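Local coordinates for secreted protein ASP-2 (Necator americanus, PDB 1U53) that is a hookworm vaccine antigen of the CAP (pathogenesis-related-1) family, secreted by the parasite, whose molecular activity is not established, at residues 44-49 against 177-182; 142-147 against 163-168; 25-30 against 136-141; 83-88 against 158-163. All blocks are in the same frame, centred on the assembly; numbering follows the deposited sequence.

Overall arrangement
Contacts 3 and 4 are buried; contact 2 is as central but partly exposed. All three have centres 7 to 8 Å from the chain centre. Contact 1 lies about 18 Å out, where two loops meet near the C-terminal cysteine-rich end. Contacts 2 and 4 share strand 157-164 and Y163. The first pairs it with strand 145-152, the second with edge strand 84-90. Contact 3 joins helix 14-32 to the end of helix 133-138. Q137 and M138 there pack on Y163. Regular backbone pairing dominates contact 4, a beta bulge marks contact 2, and one buried guanidinium carries contact 3. Contact 1 has a single cross-segment hydrogen bond, C-H...O contacts, a water and a long salt bridge.

Contact 1 of 4, residues 44-49 against 177-182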
loop_
_atom_site.group_PDB
_atom_site.type_symbol
_atom_site.label_atom_id
_atom_site.label_comp_id
_atom_site.label_asym_id
_atom_site.label_seq_id
_atom_site.Cartn_x
_atom_site.Cartn_y
_atom_site.Cartn_z
ATOM N N ALA A 44 -4.112 1.085 -16.127
ATOM C CA ALA A 44 -4.493 -0.150 -15.416
ATOM C C ALA A 44 -5.995 -0.416 -15.605
ATOM O O ALA A 44 -6.804 0.515 -15.765
ATOM C CB ALA A 44 -4.114 -0.028 -13.923
ATOM N N PRO A 45 -6.385 -1.694 -15.649
ATOM C CA PRO A 45 -7.829 -1.922 -15.792
ATOM C C PRO A 45 -8.692 -1.476 -14.633
ATOM O O PRO A 45 -8.251 -1.507 -13.489
ATOM C CB PRO A 45 -7.960 -3.452 -15.906
ATOM C CG PRO A 45 -6.639 -4.015 -15.589
ATOM C CD PRO A 45 -5.593 -2.933 -15.672
ATOM N N LYS A 46 -9.956 -1.181 -14.935
ATOM C CA LYS A 46 -10.905 -0.821 -13.876
ATOM C C LYS A 46 -11.143 -2.016 -12.982
ATOM O O LYS A 46 -11.071 -3.179 -13.427
ATOM C CB LYS A 46 -12.244 -0.327 -14.443
ATOM C CG LYS A 46 -12.065 0.947 -15.274
ATOM C CD LYS A 46 -13.378 1.354 -15.988
ATOM C CE LYS A 46 -13.136 2.642 -16.799
ATOM N NZ LYS A 46 -14.364 3.085 -17.504
ATOM N N ALA A 47 -11.451 -1.715 -11.723
ATOM C CA ALA A 47 -11.573 -2.733 -10.675
ATOM C C ALA A 47 -13.032 -2.784 -10.291
ATOM O O ALA A 47 -13.620 -1.722 -9.992
ATOM C CB ALA A 47 -10.730 -2.358 -9.461
ATOM N N ALA A 48 -13.577 -3.998 -10.190
ATOM C CA ALA A 48 -15.021 -4.172 -9.938
ATOM C C ALA A 48 -15.408 -4.014 -8.468
ATOM O O ALA A 48 -16.589 -3.790 -8.157
ATOM C CB ALA A 48 -15.470 -5.567 -10.410
ATOM N N LYS A 49 -14.441 -4.192 -7.566
ATOM C CA LYS A 49 -14.728 -4.194 -6.119
ATOM C C LYS A 49 -13.475 -3.876 -5.304
ATOM O O LYS A 49 -13.062 -4.640 -4.385
ATOM C CB LYS A 49 -15.363 -5.512 -5.660
ATOM C CG LYS A 49 -14.564 -6.777 -5.935
ATOM C CD LYS A 49 -15.372 -8.037 -5.472
ATOM C CE LYS A 49 -15.588 -8.027 -3.961
ATOM N NZ LYS A 49 -16.297 -9.333 -3.513
ATOM N N LYS A 177 -11.251 -7.526 -12.227
ATOM C CA LYS A 177 -11.522 -6.474 -13.231
ATOM C C LYS A 177 -13.015 -6.309 -13.497
ATOM O O LYS A 177 -13.763 -7.289 -13.542
ATOM C CB LYS A 177 -10.845 -6.812 -14.568
ATOM C CG LYS A 177 -9.301 -6.828 -14.447
ATOM C CD LYS A 177 -8.601 -7.004 -15.803
ATOM C CE LYS A 177 -8.644 -8.405 -16.350
ATOM N NZ LYS A 177 -8.026 -8.297 -17.775
ATOM N N GLY A 178 -13.434 -5.080 -13.720
ATOM C CA GLY A 178 -14.766 -4.785 -14.194
ATOM C C GLY A 178 -15.111 -3.347 -13.854
ATOM O O GLY A 178 -14.291 -2.629 -13.253
ATOM N N GLU A 179 -16.312 -2.916 -14.227
ATOM C CA GLU A 179 -16.704 -1.523 -13.973
ATOM C C GLU A 179 -16.694 -1.255 -12.486
ATOM O O GLU A 179 -17.071 -2.118 -11.727
ATOM C CB GLU A 179 -18.100 -1.233 -14.541
ATOM C CG GLU A 179 -18.127 -1.092 -16.049
ATOM C CD GLU A 179 -17.256 0.069 -16.541
ATOM O OE1 GLU A 179 -17.142 1.087 -15.827
ATOM O OE2 GLU A 179 -16.675 -0.053 -17.637
ATOM N N PRO A 180 -16.207 -0.063 -12.065
ATOM C CA PRO A 180 -16.104 0.284 -10.650
ATOM C C PRO A 180 -17.413 0.022 -9.934
ATOM O O PRO A 180 -18.478 0.360 -10.477
ATOM C CB PRO A 180 -15.804 1.787 -10.658
ATOM C CG PRO A 180 -15.342 2.117 -11.983
ATOM C CD PRO A 180 -15.691 1.000 -12.945
ATOM N N CYS A 181 -17.318 -0.605 -8.763
ATOM C CA CYS A 181 -18.439 -0.965 -7.897
ATOM C C CYS A 181 -19.448 -1.987 -8.451
ATOM O O CYS A 181 -20.475 -2.274 -7.807
ATOM C CB CYS A 181 -19.193 0.271 -7.422
ATOM S SG CYS A 181 -18.399 1.201 -6.048
ATOM N N SER A 182 -19.150 -2.546 -9.618
ATOM C CA SER A 182 -20.077 -3.478 -10.255
ATOM C C SER A 182 -20.207 -4.788 -9.513
ATOM O O SER A 182 -21.180 -5.528 -9.741
ATOM C CB SER A 182 -19.698 -3.730 -11.703
ATOM O OG SER A 182 -18.382 -4.239 -11.810
HETATM O O HOH W 1 -14.563 -1.075 -7.337
#
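G178 donates its backbone N to K46 O at 3.0 Å. This is the one direct hydrogen bond between loops 44-49 and 177-182, and it belongs to a single bridge that pairs A47 with K177. C-H...O contacts extend the pairing: P180 CA approaches A47 O at 3.3 Å, and A48 CA approaches E179 O at 3.4 Å. A water takes the N-H of C181 and donates to A47 O. The extended K46 chain crosses P180 at a slant, with K46 CD 3.8 Å from P180 CD. It runs alongside E179, and K46 NZ makes a long salt bridge to E179 OE1 at 3.8 Å. A48 CB faces S182 OG at 3.5 Å. A48 CB also lies close to the backbone of G178, whose lack of a side chain leaves room for it. The next shell sets the shape of 177-182. E179 to S182 form a type II turn, with S182 N bonded back to E179 O. C181 ties the turn to C187 by a disulfide. Y175 OH bonds to P45 O, and A47 pairs with A32 at the end of helix 14-32. The contact thus joins the loop before strand 54-55 to the loop before strand 187-188.

Contact 2 of 4, residues 142-147 against 163-168; sequences ETVKLG and YGPAGN
A classic beta bulge sits at the open end of the hairpin of strands 145-152 and 157-164: V144 and K145 both face G164. V144 N and K145 N both donate to G164 O, each at 2.9 Å. The bond from K145 lies in the carbonyl plane, while that from V144 is tilted 22° from it. G164 N returns a bond to K145 O at 2.9 Å and closes the antiparallel pair. Beyond the bulge, P165 CD rests 3.4 Å from E142 O. T143 spans the gap with both branches. T143 OG1, beside the backbone N (chi1 -71°), comes 2.7 Å from P165 O. T143 CG2, anti to the backbone N, touches Y163 CB at 3.7 Å and sits at the edge of the ring, near its plane. L146 runs alongside Y163, and L146 CD1 meets Y163 CE1 at 3.5 Å. The charged ends turn elsewhere: E142 pairs with K51 and K145 with D56. On the other side of strand 145-152, V144 and L146 bond to A54 of the short parallel strand 54-55. Helix 14-32 meets L146 through F20 and H24, and helix 133-138 meets Y163 through Q137 and M138.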
loop_
_atom_site.group_PDB
_atom_site.type_symbol
_atom_site.label_atom_id
_atom_site.label_comp_id
_atom_site.label_asym_id
_atom_site.label_seq_id
_atom_site.Cartn_x
_atom_site.Cartn_y
_atom_site.Cartn_z
ATOM N N GLU A 142 -8.176 -7.266 -1.664
ATOM C CA GLU A 142 -8.657 -7.799 -0.399
ATOM C C GLU A 142 -7.936 -7.249 0.821
ATOM O O GLU A 142 -8.359 -7.493 1.971
ATOM C CB GLU A 142 -8.651 -9.324 -0.444
ATOM C CG GLU A 142 -9.664 -9.836 -1.493
ATOM C CD GLU A 142 -11.074 -9.548 -1.098
ATOM O OE1 GLU A 142 -11.348 -9.527 0.126
ATOM O OE2 GLU A 142 -11.944 -9.354 -1.986
ATOM N N THR A 143 -6.912 -6.420 0.597
ATOM C CA THR A 143 -6.194 -5.842 1.730
ATOM C C THR A 143 -6.977 -4.623 2.190
ATOM O O THR A 143 -7.199 -3.694 1.398
ATOM C CB THR A 143 -4.806 -5.423 1.304
ATOM O OG1 THR A 143 -4.025 -6.593 1.070
ATOM C CG2 THR A 143 -4.144 -4.598 2.430
ATOM N N VAL A 144 -7.436 -4.613 3.445
ATOM C CA VAL A 144 -8.300 -3.555 3.932
ATOM C C VAL A 144 -7.829 -2.900 5.249
ATOM O O VAL A 144 -8.507 -2.046 5.773
ATOM C CB VAL A 144 -9.752 -4.055 4.106
ATOM C CG1 VAL A 144 -10.309 -4.456 2.765
ATOM C CG2 VAL A 144 -9.752 -5.237 5.069
ATOM N N LYS A 145 -6.678 -3.315 5.781
ATOM C CA LYS A 145 -6.075 -2.676 6.961
ATOM C C LYS A 145 -4.667 -2.198 6.600
ATOM O O LYS A 145 -3.908 -2.935 5.983
ATOM C CB LYS A 145 -5.957 -3.690 8.102
ATOM C CG LYS A 145 -7.334 -4.237 8.596
ATOM C CD LYS A 145 -7.128 -5.347 9.662
ATOM C CE LYS A 145 -8.412 -5.570 10.513
ATOM N NZ LYS A 145 -8.633 -4.478 11.488
ATOM N N LEU A 146 -4.324 -0.994 7.025
ATOM C CA LEU A 146 -3.028 -0.409 6.765
ATOM C C LEU A 146 -2.490 0.091 8.076
ATOM O O LEU A 146 -3.243 0.671 8.860
ATOM C CB LEU A 146 -3.207 0.817 5.825
ATOM C CG LEU A 146 -1.923 1.563 5.493
ATOM C CD1 LEU A 146 -1.041 0.676 4.645
ATOM C CD2 LEU A 146 -2.221 2.875 4.716
ATOM N N GLY A 147 -1.200 -0.097 8.334
ATOM C CA GLY A 147 -0.604 0.540 9.524
ATOM C C GLY A 147 0.857 0.772 9.170
ATOM O O GLY A 147 1.491 -0.132 8.639
ATOM N N TYR A 163 0.161 -4.533 5.929
ATOM C CA TYR A 163 -1.067 -4.640 5.127
ATOM C C TYR A 163 -1.819 -5.909 5.533
ATOM O O TYR A 163 -1.242 -7.030 5.443
ATOM C CB TYR A 163 -0.638 -4.798 3.658
ATOM C CG TYR A 163 -0.016 -3.539 3.107
ATOM C CD1 TYR A 163 -0.805 -2.581 2.478
ATOM C CD2 TYR A 163 1.361 -3.333 3.169
ATOM C CE1 TYR A 163 -0.206 -1.395 1.973
ATOM C CE2 TYR A 163 1.968 -2.149 2.653
ATOM C CZ TYR A 163 1.193 -1.230 2.031
ATOM O OH TYR A 163 1.810 -0.082 1.577
ATOM N N GLY A 164 -3.073 -5.745 5.970
ATOM C CA GLY A 164 -3.962 -6.875 6.416
ATOM C C GLY A 164 -5.165 -7.019 5.524
ATOM O O GLY A 164 -5.864 -6.050 5.379
ATOM N N PRO A 165 -5.646 -8.264 5.344
ATOM C CA PRO A 165 -4.803 -9.405 5.026
ATOM C C PRO A 165 -3.686 -9.167 4.055
ATOM O O PRO A 165 -3.770 -8.258 3.225
ATOM C CB PRO A 165 -5.752 -10.484 4.511
ATOM C CG PRO A 165 -7.081 -9.930 4.535
ATOM C CD PRO A 165 -7.065 -8.483 4.993
ATOM N N ALA A 166 -2.662 -10.004 4.139
ATOM C CA ALA A 166 -1.513 -9.876 3.226
ATOM C C ALA A 166 -1.898 -9.998 1.748
ATOM O O ALA A 166 -2.745 -10.827 1.380
ATOM C CB ALA A 166 -0.435 -10.907 3.535
ATOM N N GLY A 167 -1.269 -9.180 0.909
ATOM C CA GLY A 167 -1.463 -9.325 -0.541
ATOM C C GLY A 167 -0.318 -10.102 -1.149
ATOM O O GLY A 167 0.360 -10.860 -0.442
ATOM N N ASN A 168 -0.150 -9.968 -2.456
ATOM C CA ASN A 168 0.976 -10.596 -3.182
ATOM C C ASN A 168 1.021 -12.106 -2.997
ATOM O O ASN A 168 2.104 -12.694 -2.835
ATOM C CB ASN A 168 2.280 -9.968 -2.746
ATOM C CG ASN A 168 2.417 -8.550 -3.267
ATOM O OD1 ASN A 168 1.532 -8.083 -3.986
ATOM N ND2 ASN A 168 3.525 -7.900 -2.961
#

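Contact 3 of 4, residues 25-30 against 136-141; sequences NSLRSS and TQMVWQ
R28 reaches from helix 14-32 to the chain that leaves helix 133-138, and its guanidinium makes all the hydrogen bonds between the two segments. R28 NH1 donates to M138 O at 2.9 Å and to W140 O at 2.8 Å. R28 NH2 also donates to W140 O, at 3.1 Å, and makes a weak bond to Q141 O at 3.2 Å. W140 O is therefore gripped end-on by two nitrogens. Both come from the same face of its carbonyl plane, well above it. All three carbonyl oxygens lie at the edge of the guanidinium, near its plane, so the bonds fix its rotation. The bend of R28 at chi3 (71°) turns the group toward these carbonyls after R28 CG and CD have passed close to M138 O. NH2 has a further acceptor in K51 O, from the loop before strand 54-55.

Apolar contacts flank the arginine. L27 CD1 meets M138 CE at 3.9 Å, tip to tip, with the two chains crossing at a slant. M138 bends at chi3 to bring CE there. F109 of helix 97-109 touches both L27 and M138. V139 CG1 lies 4.2 Å from R28 CG, and V139 also packs on V31 of helix 14-32.

V139 is where the backbone leaves helical geometry, and the acceptors include the M138 carbonyl just before that change and the W140 and Q141 carbonyls after it. A single buried cation thus satisfies several carbonyls at a helix exit. With only neutral carbonyls among its partners across the contact, its positive charge is probably offset by their combined dipoles.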
loop_
_atom_site.group_PDB
_atom_site.type_symbol
_atom_site.label_atom_id
_atom_site.label_comp_id
_atom_site.label_asym_id
_atom_site.label_seq_id
_atom_site.Cartn_x
_atom_site.Cartn_y
_atom_site.Cartn_z
ATOM N N ASN A 25 -5.851 5.169 -0.200
ATOM C CA ASN A 25 -7.221 5.083 -0.745
ATOM C C ASN A 25 -7.401 5.886 -2.019
ATOM O O ASN A 25 -8.101 5.448 -2.943
ATOM C CB ASN A 25 -8.250 5.467 0.286
ATOM C CG ASN A 25 -8.496 4.349 1.250
ATOM O OD1 ASN A 25 -8.473 3.195 0.855
ATOM N ND2 ASN A 25 -8.686 4.681 2.530
ATOM N N SER A 26 -6.720 7.021 -2.093
ATOM C CA SER A 26 -6.737 7.837 -3.309
ATOM C C SER A 26 -6.217 7.048 -4.522
ATOM O O SER A 26 -6.792 7.075 -5.585
ATOM C CB SER A 26 -5.802 9.029 -3.110
ATOM O OG SER A 26 -5.688 9.820 -4.292
ATOM N N LEU A 27 -5.076 6.411 -4.355
ATOM C CA LEU A 27 -4.432 5.718 -5.451
ATOM C C LEU A 27 -5.185 4.435 -5.781
ATOM O O LEU A 27 -5.332 4.103 -6.980
ATOM C CB LEU A 27 -2.968 5.444 -5.064
ATOM C CG LEU A 27 -2.115 6.712 -4.971
ATOM C CD1 LEU A 27 -0.763 6.461 -4.302
ATOM C CD2 LEU A 27 -1.876 7.283 -6.358
ATOM N N ARG A 28 -5.677 3.722 -4.755
ATOM C CA ARG A 28 -6.607 2.604 -5.060
ATOM C C ARG A 28 -7.762 3.089 -5.909
ATOM O O ARG A 28 -8.210 2.391 -6.838
ATOM C CB ARG A 28 -7.099 1.968 -3.745
ATOM C CG ARG A 28 -5.962 1.209 -3.125
ATOM C CD ARG A 28 -6.241 0.805 -1.660
ATOM N NE ARG A 28 -7.260 -0.261 -1.525
ATOM C CZ ARG A 28 -6.998 -1.575 -1.557
ATOM N NH1 ARG A 28 -5.760 -2.042 -1.768
ATOM N NH2 ARG A 28 -7.997 -2.433 -1.402
ATOM N N SER A 29 -8.282 4.276 -5.565
ATOM C CA SER A 29 -9.444 4.787 -6.291
ATOM C C SER A 29 -9.059 5.123 -7.727
ATOM O O SER A 29 -9.756 4.741 -8.666
ATOM C CB SER A 29 -10.059 6.031 -5.581
ATOM O OG SER A 29 -10.976 6.740 -6.439
ATOM N N SER A 30 -7.936 5.809 -7.907
ATOM C CA SER A 30 -7.463 6.078 -9.287
ATOM C C SER A 30 -7.348 4.814 -10.129
ATOM O O SER A 30 -7.766 4.791 -11.271
ATOM C CB SER A 30 -6.129 6.820 -9.297
ATOM O OG SER A 30 -4.994 6.000 -9.033
ATOM N N THR A 136 1.646 -3.630 -6.250
ATOM C CA THR A 136 0.561 -4.628 -6.218
ATOM C C THR A 136 0.041 -4.795 -4.785
ATOM O O THR A 136 -1.128 -5.093 -4.575
ATOM C CB THR A 136 1.008 -5.998 -6.792
ATOM O OG1 THR A 136 2.157 -6.459 -6.063
ATOM C CG2 THR A 136 1.371 -5.856 -8.228
ATOM N N GLN A 137 0.915 -4.625 -3.781
ATOM C CA GLN A 137 0.404 -4.655 -2.420
ATOM C C GLN A 137 -0.471 -3.414 -2.098
ATOM O O GLN A 137 -1.490 -3.521 -1.437
ATOM C CB GLN A 137 1.545 -4.867 -1.398
ATOM C CG GLN A 137 1.084 -4.827 0.050
ATOM C CD GLN A 137 0.063 -5.940 0.434
ATOM O OE1 GLN A 137 -1.186 -5.754 0.340
ATOM N NE2 GLN A 137 0.581 -7.056 0.931
ATOM N N MET A 138 -0.088 -2.234 -2.608
ATOM C CA MET A 138 -0.879 -1.060 -2.288
ATOM C C MET A 138 -2.299 -1.220 -2.833
ATOM O O MET A 138 -3.235 -0.722 -2.224
ATOM C CB MET A 138 -0.279 0.201 -2.924
ATOM C CG MET A 138 0.921 0.702 -2.155
ATOM S SD MET A 138 1.553 2.263 -2.873
ATOM C CE MET A 138 0.296 3.389 -2.213
ATOM N N VAL A 139 -2.453 -1.821 -4.027
ATOM C CA VAL A 139 -3.779 -1.931 -4.636
ATOM C C VAL A 139 -4.389 -3.339 -4.595
ATOM O O VAL A 139 -5.278 -3.648 -5.386
ATOM C CB VAL A 139 -3.796 -1.393 -6.101
ATOM C CG1 VAL A 139 -3.296 0.116 -6.150
ATOM C CG2 VAL A 139 -2.922 -2.278 -7.043
ATOM N N TRP A 140 -3.906 -4.181 -3.669
ATOM C CA TRP A 140 -4.452 -5.526 -3.516
ATOM C C TRP A 140 -5.902 -5.435 -3.006
ATOM O O TRP A 140 -6.169 -4.848 -1.963
ATOM C CB TRP A 140 -3.582 -6.299 -2.524
ATOM C CG TRP A 140 -3.804 -7.790 -2.604
ATOM C CD1 TRP A 140 -4.585 -8.562 -1.808
ATOM C CD2 TRP A 140 -3.161 -8.669 -3.533
ATOM N NE1 TRP A 140 -4.461 -9.905 -2.186
ATOM C CE2 TRP A 140 -3.625 -9.982 -3.264
ATOM C CE3 TRP A 140 -2.264 -8.468 -4.588
ATOM C CZ2 TRP A 140 -3.198 -11.088 -4.018
ATOM C CZ3 TRP A 140 -1.844 -9.549 -5.337
ATOM C CH2 TRP A 140 -2.315 -10.854 -5.049
ATOM N N GLN A 141 -6.836 -6.001 -3.770
ATOM C CA GLN A 141 -8.259 -5.768 -3.548
ATOM C C GLN A 141 -8.638 -6.103 -2.130
ATOM O O GLN A 141 -9.385 -5.345 -1.493
ATOM C CB GLN A 141 -9.041 -6.608 -4.540
ATOM C CG GLN A 141 -10.513 -6.737 -4.190
ATOM C CD GLN A 141 -11.167 -7.640 -5.169
ATOM O OE1 GLN A 141 -11.175 -7.351 -6.335
ATOM N NE2 GLN A 141 -11.717 -8.754 -4.692
#

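Contact 4 of 4, residues 83-88 against 158-163; sequences LGENIF and YVVCQY
E85 and Q162 form a non-hydrogen-bonded pair where edge strand 84-90 runs antiparallel to strand 157-164 in the central sheet of the CAP domain. Their chains run side by side. E85 CB lies 4.1 Å from Q162 CG. E85 CG, anti to the backbone N (chi1 -178°), lies 3.7 Å from C161 O and also touches V160 CG1. E85 CD comes near Q162 NE2. At the tip, E85 OE2 takes a bond from Q162 NE2 at 2.8 Å. The donor comes on the anti side of the carboxylate, 20° out of its plane. S75 OG and N66 ND2 also bond there, so three polar groups surround OE2 of the buried E85. T62 OG1 meets the other end of the Q162 amide at OE1. On the same face, I87 CG2 touches V160 CG2 at 4.0 Å. G84-Y163, N86-C161 and F88-V159 carry the backbone bonds. F88 CD2 meets V159 CG2 at 3.9 Å on the opposite face. C161 continues to C148 by a disulfide, and W108 of helix 97-109 packs on C161 and N86. Y163 OH bonds to H24 NE2 and also accepts from N86 ND2 at 3.0 Å, lying 28° out of the N86 amide plane.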
loop_
_atom_site.group_PDB
_atom_site.type_symbol
_atom_site.label_atom_id
_atom_site.label_comp_id
_atom_site.label_asym_id
_atom_site.label_seq_id
_atom_site.Cartn_x
_atom_site.Cartn_y
_atom_site.Cartn_z
ATOM N N LEU A 83 0.260 -10.572 7.665
ATOM C CA LEU A 83 0.390 -9.219 7.054
ATOM C C LEU A 83 1.387 -9.134 5.925
ATOM O O LEU A 83 2.418 -9.831 5.939
ATOM C CB LEU A 83 0.826 -8.198 8.101
ATOM C CG LEU A 83 -0.133 -8.095 9.268
ATOM C CD1 LEU A 83 0.519 -7.211 10.348
ATOM C CD2 LEU A 83 -1.481 -7.516 8.837
ATOM N N GLY A 84 1.116 -8.237 4.952
ATOM C CA GLY A 84 2.085 -7.930 3.891
ATOM C C GLY A 84 2.915 -6.728 4.347
ATOM O O GLY A 84 2.699 -6.169 5.445
ATOM N N GLU A 85 3.877 -6.321 3.517
ATOM C CA GLU A 85 4.784 -5.280 3.982
ATOM C C GLU A 85 5.469 -4.594 2.797
ATOM O O GLU A 85 5.946 -5.284 1.844
ATOM C CB GLU A 85 5.868 -5.904 4.842
ATOM C CG GLU A 85 6.883 -4.868 5.447
ATOM C CD GLU A 85 7.884 -5.608 6.316
ATOM O OE1 GLU A 85 8.753 -6.323 5.746
ATOM O OE2 GLU A 85 7.733 -5.568 7.563
ATOM N N ASN A 86 5.540 -3.257 2.860
ATOM C CA ASN A 86 6.343 -2.460 1.891
ATOM C C ASN A 86 7.326 -1.657 2.695
ATOM O O ASN A 86 6.990 -1.135 3.750
ATOM C CB ASN A 86 5.462 -1.453 1.161
ATOM C CG ASN A 86 4.711 -2.077 -0.002
ATOM O OD1 ASN A 86 5.196 -3.075 -0.562
ATOM N ND2 ASN A 86 3.613 -1.451 -0.445
ATOM N N ILE A 87 8.571 -1.563 2.209
ATOM C CA ILE A 87 9.553 -0.764 2.959
ATOM C C ILE A 87 10.169 0.312 2.048
ATOM O O ILE A 87 10.152 0.182 0.803
ATOM C CB ILE A 87 10.676 -1.637 3.582
ATOM C CG1 ILE A 87 11.484 -2.352 2.499
ATOM C CG2 ILE A 87 10.073 -2.593 4.616
ATOM C CD1 ILE A 87 12.649 -3.191 3.091
ATOM N N PHE A 88 10.639 1.413 2.647
ATOM C CA PHE A 88 11.184 2.537 1.860
ATOM C C PHE A 88 12.215 3.236 2.705
ATOM O O PHE A 88 12.092 3.277 3.938
ATOM C CB PHE A 88 10.068 3.542 1.496
ATOM C CG PHE A 88 10.555 4.879 0.944
ATOM C CD1 PHE A 88 10.819 5.043 -0.399
ATOM C CD2 PHE A 88 10.714 5.967 1.797
ATOM C CE1 PHE A 88 11.255 6.314 -0.907
ATOM C CE2 PHE A 88 11.178 7.229 1.316
ATOM C CZ PHE A 88 11.441 7.374 -0.056
ATOM N N TYR A 158 13.455 5.775 7.726
ATOM C CA TYR A 158 13.060 4.417 7.349
ATOM C C TYR A 158 11.549 4.252 7.539
ATOM O O TYR A 158 11.015 4.532 8.612
ATOM C CB TYR A 158 13.855 3.413 8.204
ATOM C CG TYR A 158 13.569 1.959 7.948
ATOM C CD1 TYR A 158 13.354 1.479 6.645
ATOM C CD2 TYR A 158 13.608 1.037 8.979
ATOM C CE1 TYR A 158 13.107 0.124 6.395
ATOM C CE2 TYR A 158 13.328 -0.326 8.742
ATOM C CZ TYR A 158 13.094 -0.775 7.460
ATOM O OH TYR A 158 12.855 -2.118 7.243
ATOM N N VAL A 159 10.860 3.839 6.461
ATOM C CA VAL A 159 9.391 3.784 6.448
ATOM C C VAL A 159 8.995 2.359 6.220
ATOM O O VAL A 159 9.457 1.717 5.265
ATOM C CB VAL A 159 8.832 4.601 5.271
ATOM C CG1 VAL A 159 7.323 4.475 5.145
ATOM C CG2 VAL A 159 9.271 6.090 5.404
ATOM N N VAL A 160 8.084 1.888 7.036
ATOM C CA VAL A 160 7.526 0.564 6.856
ATOM C C VAL A 160 6.021 0.676 6.919
ATOM O O VAL A 160 5.483 1.223 7.871
ATOM C CB VAL A 160 8.010 -0.349 8.015
ATOM C CG1 VAL A 160 7.416 -1.776 7.912
ATOM C CG2 VAL A 160 9.516 -0.469 8.000
ATOM N N CYS A 161 5.317 0.134 5.913
ATOM C CA CYS A 161 3.862 -0.067 6.028
ATOM C C CYS A 161 3.537 -1.561 6.041
ATOM O O CYS A 161 4.187 -2.334 5.330
ATOM C CB CYS A 161 3.128 0.522 4.826
ATOM S SG CYS A 161 2.991 2.330 4.915
ATOM N N GLN A 162 2.579 -1.973 6.860
ATOM C CA GLN A 162 2.119 -3.364 6.765
ATOM C C GLN A 162 0.635 -3.370 6.393
ATOM O O GLN A 162 -0.051 -2.376 6.549
ATOM C CB GLN A 162 2.433 -4.173 8.042
ATOM C CG GLN A 162 3.930 -4.460 8.106
ATOM C CD GLN A 162 4.433 -5.040 9.431
ATOM O OE1 GLN A 162 3.640 -5.287 10.333
ATOM N NE2 GLN A 162 5.762 -5.283 9.534
ATOM N N TYR A 163 0.161 -4.533 5.929
ATOM C CA TYR A 163 -1.067 -4.640 5.127
ATOM C C TYR A 163 -1.819 -5.909 5.533
ATOM O O TYR A 163 -1.242 -7.030 5.443
ATOM C CB TYR A 163 -0.638 -4.798 3.658
ATOM C CG TYR A 163 -0.016 -3.539 3.107
ATOM C CD1 TYR A 163 -0.805 -2.581 2.478
ATOM C CD2 TYR A 163 1.361 -3.333 3.169
ATOM C CE1 TYR A 163 -0.206 -1.395 1.973
ATOM C CE2 TYR A 163 1.968 -2.149 2.653
ATOM C CZ TYR A 163 1.193 -1.230 2.031
ATOM O OH TYR A 163 1.810 -0.082 1.577
#